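Local coordinates for protein PorB (Corynebacterium glutamicum, PDB 2VQG) that probably serves as an alpha-helical, anion-specific porin that lets anions through the mycolic-acid outer membrane, at residues D76-Q79 / L83-A86. Sequence-based numbering, arbitrary orientation. Where two conformers were deposited one is given.
Sequences DRAQ and LVKA
Leu83 folds back onto Ala78 where helix 61-80 ends, and the pairing is that of a Schellman-type C-cap. Its backbone N donates to Ala78 O, five residues earlier, in a 6→1 hydrogen bond of 2.9 Å that runs fairly straight (162° at the hydrogen), although the donor is tilted from the carbonyl plane. The same two residues make the apolar contact expected of this cap, with Leu83 CB 4.1 Å from Ala78 CB. Cys81, in the turn between the segments, forms a disulfide with Cys22, and Leu83 also touches Leu25 and Glu26, tying the turn to helix 19-31.

At Val84 the chain becomes extended. With chi1 at -64°, its CG2 sits between the backbone N and the carbonyl carbon and meets the last part of the helix, 3.7 Å from Gln79 CB.

Lys85 turns away from the helix, its side chain making a cation-pi contact with Tyr40 while its backbone is hydrogen-bonded to Gln39 and Asn41.

Ala86 meets the end of Gln79, whose chain runs out extended, with CG anti to the backbone N (chi1 -174°). Asn41 ND2 donates to Gln79 OE1, and also to Asp76 OD1, which helps set the rotation of the glutamine amide. The other amide corner, Gln79 NE2, rests 3.3 Å from Ala86 CB.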
loop_
_atom_site.group_PDB
_atom_site.type_symbol
_atom_site.label_atom_id
_atom_site.label_comp_id
_atom_site.label_asym_id
_atom_site.label_seq_id
_atom_site.Cartn_x
_atom_site.Cartn_y
_atom_site.Cartn_z
ATOM N N ASP A 76 -2.027 1.377 -5.037
ATOM C CA ASP A 76 -2.066 1.511 -6.511
ATOM C C ASP A 76 -0.838 0.857 -7.167
ATOM O O ASP A 76 -0.983 0.153 -8.174
ATOM C CB ASP A 76 -2.134 2.975 -6.947
ATOM C CG ASP A 76 -3.525 3.586 -6.768
ATOM O OD1 ASP A 76 -4.483 2.836 -6.463
ATOM O OD2 ASP A 76 -3.658 4.815 -6.966
ATOM N N ARG A 77 0.354 1.114 -6.620
ATOM C CA ARG A 77 1.570 0.512 -7.161
ATOM C C ARG A 77 1.547 -1.015 -7.020
ATOM O O ARG A 77 1.961 -1.723 -7.946
ATOM C CB ARG A 77 2.829 1.160 -6.566
ATOM C CG ARG A 77 2.829 2.679 -6.789
ATOM C CD ARG A 77 4.160 3.357 -6.486
ATOM N NE ARG A 77 4.464 3.430 -5.059
ATOM C CZ ARG A 77 4.100 4.421 -4.242
ATOM N NH1 ARG A 77 3.395 5.457 -4.683
ATOM N NH2 ARG A 77 4.458 4.375 -2.970
ATOM N N ALA A 78 1.029 -1.508 -5.895
ATOM C CA ALA A 78 0.824 -2.939 -5.704
ATOM C C ALA A 78 -0.125 -3.544 -6.748
ATOM O O ALA A 78 0.123 -4.641 -7.262
ATOM C CB ALA A 78 0.319 -3.211 -4.334
ATOM N N GLN A 79 -1.197 -2.833 -7.074
ATOM C CA GLN A 79 -2.140 -3.331 -8.082
ATOM C C GLN A 79 -1.467 -3.423 -9.441
ATOM O O GLN A 79 -1.626 -4.424 -10.160
ATOM C CB GLN A 79 -3.391 -2.458 -8.149
ATOM C CG GLN A 79 -4.445 -3.027 -9.086
ATOM C CD GLN A 79 -5.643 -2.120 -9.242
ATOM O OE1 GLN A 79 -6.045 -1.441 -8.292
ATOM N NE2 GLN A 79 -6.236 -2.111 -10.445
ATOM N N LEU A 83 -0.474 -7.463 -7.464
ATOM C CA LEU A 83 -0.497 -7.989 -6.099
ATOM C C LEU A 83 -1.868 -7.947 -5.421
ATOM O O LEU A 83 -2.109 -8.676 -4.454
ATOM C CB LEU A 83 0.542 -7.227 -5.243
ATOM C CG LEU A 83 1.964 -7.144 -5.816
ATOM C CD1 LEU A 83 2.929 -6.413 -4.867
ATOM C CD2 LEU A 83 2.503 -8.553 -6.171
ATOM N N VAL A 84 -2.759 -7.096 -5.917
ATOM C CA VAL A 84 -4.109 -6.943 -5.385
ATOM C C VAL A 84 -5.096 -6.756 -6.537
ATOM O O VAL A 84 -4.695 -6.386 -7.647
ATOM C CB VAL A 84 -4.232 -5.750 -4.380
ATOM C CG1 VAL A 84 -3.377 -5.997 -3.123
ATOM C CG2 VAL A 84 -3.864 -4.424 -5.023
ATOM N N LYS A 85 -6.373 -7.013 -6.253
ATOM C CA LYS A 85 -7.467 -6.848 -7.216
ATOM C C LYS A 85 -7.952 -5.403 -7.339
ATOM O O LYS A 85 -7.949 -4.648 -6.358
ATOM C CB LYS A 85 -8.654 -7.729 -6.810
ATOM C CG LYS A 85 -8.370 -9.224 -6.768
ATOM C CD LYS A 85 -9.650 -10.022 -6.471
ATOM C CE LYS A 85 -9.948 -10.047 -4.982
ATOM N NZ LYS A 85 -11.126 -10.889 -4.635
ATOM N N ALA A 86 -8.394 -5.032 -8.544
ATOM C CA ALA A 86 -9.045 -3.730 -8.789
ATOM C C ALA A 86 -10.427 -3.611 -8.077
ATOM O O ALA A 86 -11.042 -4.685 -7.807
ATOM C CB ALA A 86 -9.232 -3.538 -10.305
#